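Local coordinates for Drep2 (PDB 4D2K), which probably takes part in apoptotic DNA fragmentation, this chain being its CIDE domain, a type of domain that forms higher-order assemblies, at residues K13-D16 and V21-G24; P48-L53 and G57-D62. All coordinates share one frame; numbering follows the deposited sequence.

Contact 1: residues K13-D16 and V21-G24; sequences KIWD and VRKG
Trp15 and Arg22 face each other as an antiparallel non-hydrogen-bonded pair, and their side chains lie one upon the other. The extended arginine runs out over the indole: Arg22 CG sits 3.6 Å from the centroid of the Trp15 five-membered ring, almost straight above it in a CH-pi contact, and Arg22 CZ comes 3.9 Å from the centroid of the Trp15 six-membered ring, a cation-pi contact. The guanidinium lies flat on the ring, the two planes 15° from parallel. The pairing puts both side chains on one face of the sheet, and their like first torsions, CG anti to the carbonyl carbon with chi1 near -60° in both, lay the arginine chain along the indole. Arg22 NE is also bonded to Arg19 O in the turn, a second hold on the head group. Without the indole, an alanine here would probably leave the arginine aliphatic chain uncovered on this face and its guanidinium freer to swing. The strands form the beta hairpin 10-16/22-27 at one edge of the ubiquitin-like sheet of the CIDE-N domain, with strand 22-27 outermost within this chain. Ile14 and Lys23 exchange backbone bonds, Ile14 N to Lys23 O being the straighter at 171°; on the face away from the indole, Ile14 CG2 touches Lys23 CB at 3.8 Å. Nearer the turn, Asp16 N donates to Val21 O at 2.9 Å. Val21 N answers by binding Asp16 OD2 at 2.8 Å, approaching from above the carboxylate plane, while Asp16 OD1 takes the N-H of Asn20, so that one carboxylate ties two successive amides to Asp16.

Contact 2: residues P48-L53 and G57-D62; sequences PVRVVL and GTQIED
A single water is gripped by three groups between the two segments: it accepts from Val51 N at 2.8 Å and from Gln59 NE2 at 3.3 Å, and donates to Ile60 O at 2.6 Å. It thus links Val51 N to Ile60 O. Ile60 N donates directly to Val51 O in a nearly straight bond (174°). Gln59 keeps CG anti to its own N (chi1 -169°) and stays extended, which brings NE2 to the water and Gln59 NE2 within 3.5 Å of Arg50 CG. Toward the turn of this beta hairpin, Leu53 N donates to Thr58 O at 2.8 Å in the carbonyl plane, and Gly57 N binds Leu53 O. On one face Ile60 CD1 packs against Leu53 CD2 at 3.9 Å, the two side chains crossing at about a right angle; Leu75 of the neighbouring strand and Phe30 of helix 30-40 also touch Ile60. On the other, Val52 CG1 rests against Gly57 O. The few direct bonds, supplemented by a water, fit a weakly bonded strand, held to its neighbour partly through solvent, with Ile60 turned into the apolar core.

Overall arrangement
Contact 1 and contact 2 are two hairpins of one mixed sheet in the CIDE-N domain, and they come in series: 13-16 with 21-24 is complete before 48-53 opens. Their centres are 14 Å apart, on opposite sides of the chain's centre, and their nearest atoms stay about 5 Å apart without touching. Strand 74-79 separates them, running parallel to strand 10-16 and antiparallel to strand 49-53, while strands 22-27 and 59-60 are the outermost within this chain. Helix 30-40 lies between the hairpins in sequence. The strand order 2-1-5-3-4 is consistent with the ubiquitin-like fold of the CIDE-N domain, strand 74-79, late in the chain, joining the two hairpins.

Contact 1: residues K13-D16 and V21-G24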
# COMPACT_ATOMS: atom_id res chain seq x y z
N LYS A 13 4.63 -5.08 2.18
CA LYS A 13 3.42 -5.88 2.42
C LYS A 13 2.17 -5.01 2.23
O LYS A 13 2.06 -3.91 2.77
CB LYS A 13 3.44 -6.50 3.83
CG LYS A 13 4.53 -7.60 4.04
CD LYS A 13 4.71 -7.94 5.55
CE LYS A 13 5.75 -9.07 5.81
NZ LYS A 13 5.96 -9.36 7.27
N ILE A 14 1.19 -5.52 1.48
CA ILE A 14 0.03 -4.72 1.17
C ILE A 14 -1.20 -5.52 1.56
O ILE A 14 -1.46 -6.62 1.06
CB ILE A 14 0.01 -4.27 -0.32
CG1 ILE A 14 -1.12 -3.27 -0.58
CG2 ILE A 14 -0.14 -5.44 -1.28
CD1 ILE A 14 -0.81 -1.86 -0.11
N TRP A 15 -1.91 -4.99 2.55
CA TRP A 15 -3.06 -5.66 3.10
C TRP A 15 -4.32 -4.83 2.84
O TRP A 15 -4.25 -3.60 2.72
CB TRP A 15 -2.88 -5.84 4.61
CG TRP A 15 -1.71 -6.68 5.03
CD1 TRP A 15 -0.79 -7.26 4.23
CD2 TRP A 15 -1.32 -6.98 6.38
NE1 TRP A 15 0.14 -7.93 4.99
CE2 TRP A 15 -0.17 -7.78 6.31
CE3 TRP A 15 -1.84 -6.66 7.63
CZ2 TRP A 15 0.48 -8.26 7.46
CZ3 TRP A 15 -1.19 -7.14 8.78
CH2 TRP A 15 -0.05 -7.93 8.67
N ASP A 16 -5.49 -5.47 2.85
CA ASP A 16 -6.71 -4.70 2.59
C ASP A 16 -7.08 -3.98 3.87
O ASP A 16 -6.43 -4.19 4.90
CB ASP A 16 -7.84 -5.59 2.06
CG ASP A 16 -8.31 -6.64 3.05
OD1 ASP A 16 -8.23 -6.46 4.28
OD2 ASP A 16 -8.75 -7.69 2.57
N VAL A 21 -7.10 -9.79 3.41
CA VAL A 21 -6.27 -10.20 2.30
C VAL A 21 -4.92 -9.53 2.52
O VAL A 21 -4.84 -8.32 2.76
CB VAL A 21 -6.86 -9.81 0.93
CG1 VAL A 21 -5.88 -10.11 -0.17
CG2 VAL A 21 -8.23 -10.50 0.70
N ARG A 22 -3.87 -10.34 2.46
CA ARG A 22 -2.54 -9.95 2.85
C ARG A 22 -1.59 -10.41 1.76
O ARG A 22 -1.46 -11.61 1.55
CB ARG A 22 -2.19 -10.60 4.17
CG ARG A 22 -3.01 -10.10 5.31
CD ARG A 22 -2.60 -10.75 6.59
NE ARG A 22 -3.43 -10.24 7.68
CZ ARG A 22 -3.05 -10.21 8.95
NH1 ARG A 22 -1.85 -10.66 9.30
NH2 ARG A 22 -3.88 -9.72 9.88
N LYS A 23 -0.95 -9.46 1.08
CA LYS A 23 -0.15 -9.77 -0.10
C LYS A 23 1.26 -9.20 0.00
O LYS A 23 1.51 -8.26 0.75
CB LYS A 23 -0.82 -9.19 -1.36
CG LYS A 23 -2.23 -9.70 -1.62
CD LYS A 23 -2.20 -11.12 -2.10
CE LYS A 23 -3.58 -11.62 -2.45
NZ LYS A 23 -3.49 -12.68 -3.45
N GLY A 24 2.18 -9.73 -0.78
CA GLY A 24 3.53 -9.23 -0.77
C GLY A 24 3.80 -8.71 -2.16
O GLY A 24 3.42 -9.34 -3.14

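Contact 2: residues P48-L53 and G57-D62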
# COMPACT_ATOMS: atom_id res chain seq x y z
N PRO A 48 -9.31 4.85 -8.05
CA PRO A 48 -8.36 5.48 -7.14
C PRO A 48 -8.41 4.88 -5.75
O PRO A 48 -9.45 4.35 -5.29
CB PRO A 48 -8.81 6.95 -7.11
CG PRO A 48 -10.19 6.97 -7.82
CD PRO A 48 -10.60 5.56 -8.06
N VAL A 49 -7.27 4.96 -5.08
CA VAL A 49 -7.07 4.31 -3.79
C VAL A 49 -6.19 5.21 -2.94
O VAL A 49 -5.56 6.16 -3.44
CB VAL A 49 -6.40 2.90 -3.92
CG1 VAL A 49 -7.26 1.95 -4.75
CG2 VAL A 49 -5.01 3.01 -4.55
N ARG A 50 -6.15 4.91 -1.66
CA ARG A 50 -5.21 5.55 -0.78
C ARG A 50 -4.32 4.47 -0.15
O ARG A 50 -4.74 3.34 0.02
CB ARG A 50 -5.99 6.36 0.25
CG ARG A 50 -6.59 7.63 -0.35
CD ARG A 50 -7.74 8.19 0.47
NE ARG A 50 -8.81 7.20 0.64
CZ ARG A 50 -9.13 6.65 1.81
NH1 ARG A 50 -8.49 7.01 2.92
NH2 ARG A 50 -10.11 5.75 1.86
N VAL A 51 -3.08 4.81 0.17
CA VAL A 51 -2.20 3.86 0.82
C VAL A 51 -1.81 4.42 2.18
O VAL A 51 -1.42 5.57 2.28
CB VAL A 51 -0.94 3.57 -0.03
CG1 VAL A 51 0.01 2.66 0.73
CG2 VAL A 51 -1.34 2.94 -1.37
N VAL A 52 -1.94 3.62 3.23
CA VAL A 52 -1.59 4.14 4.54
C VAL A 52 -0.72 3.14 5.27
O VAL A 52 -0.73 1.96 4.95
CB VAL A 52 -2.86 4.47 5.42
CG1 VAL A 52 -3.74 5.51 4.75
CG2 VAL A 52 -3.65 3.19 5.72
N LEU A 53 0.01 3.61 6.27
CA LEU A 53 0.77 2.72 7.13
C LEU A 53 -0.21 1.88 7.94
O LEU A 53 -1.23 2.39 8.41
CB LEU A 53 1.68 3.51 8.06
CG LEU A 53 2.86 4.28 7.46
CD1 LEU A 53 3.64 4.93 8.60
CD2 LEU A 53 3.77 3.33 6.70
N GLY A 57 -2.18 4.65 10.37
CA GLY A 57 -2.99 5.34 9.39
C GLY A 57 -2.33 6.48 8.63
O GLY A 57 -2.96 7.09 7.77
N THR A 58 -1.05 6.74 8.90
CA THR A 58 -0.34 7.79 8.16
C THR A 58 -0.42 7.51 6.68
O THR A 58 -0.17 6.39 6.26
CB THR A 58 1.15 7.89 8.53
OG1 THR A 58 1.29 8.31 9.90
CG2 THR A 58 1.86 8.88 7.62
N GLN A 59 -0.81 8.51 5.88
CA GLN A 59 -0.97 8.32 4.45
C GLN A 59 0.33 8.52 3.67
O GLN A 59 1.09 9.42 3.98
CB GLN A 59 -2.04 9.27 3.90
CG GLN A 59 -2.43 8.93 2.49
CD GLN A 59 -3.63 9.73 1.99
OE1 GLN A 59 -4.32 10.41 2.75
NE2 GLN A 59 -3.90 9.61 0.69
N ILE A 60 0.56 7.70 2.65
CA ILE A 60 1.72 7.89 1.77
C ILE A 60 1.21 8.34 0.41
O ILE A 60 0.40 7.64 -0.22
CB ILE A 60 2.56 6.58 1.59
CG1 ILE A 60 3.11 6.11 2.93
CG2 ILE A 60 3.69 6.80 0.62
CD1 ILE A 60 2.24 5.11 3.63
N GLU A 61 1.69 9.48 -0.08
CA GLU A 61 1.17 10.04 -1.33
C GLU A 61 2.22 10.45 -2.34
O GLU A 61 1.91 11.20 -3.26
CB GLU A 61 0.32 11.30 -1.08
CG GLU A 61 -0.78 11.17 -0.04
CD GLU A 61 -1.46 12.51 0.19
OE1 GLU A 61 -1.95 13.11 -0.79
OE2 GLU A 61 -1.48 12.97 1.34
N ASP A 62 3.45 9.98 -2.18
CA ASP A 62 4.53 10.45 -3.04
C ASP A 62 5.80 9.61 -2.88
O ASP A 62 5.98 8.91 -1.89
CB ASP A 62 4.84 11.93 -2.79
CG ASP A 62 5.02 12.26 -1.31
OD1 ASP A 62 5.99 11.78 -0.67
OD2 ASP A 62 4.22 13.07 -0.78
O HOH W 1 -2.12 7.29 -0.78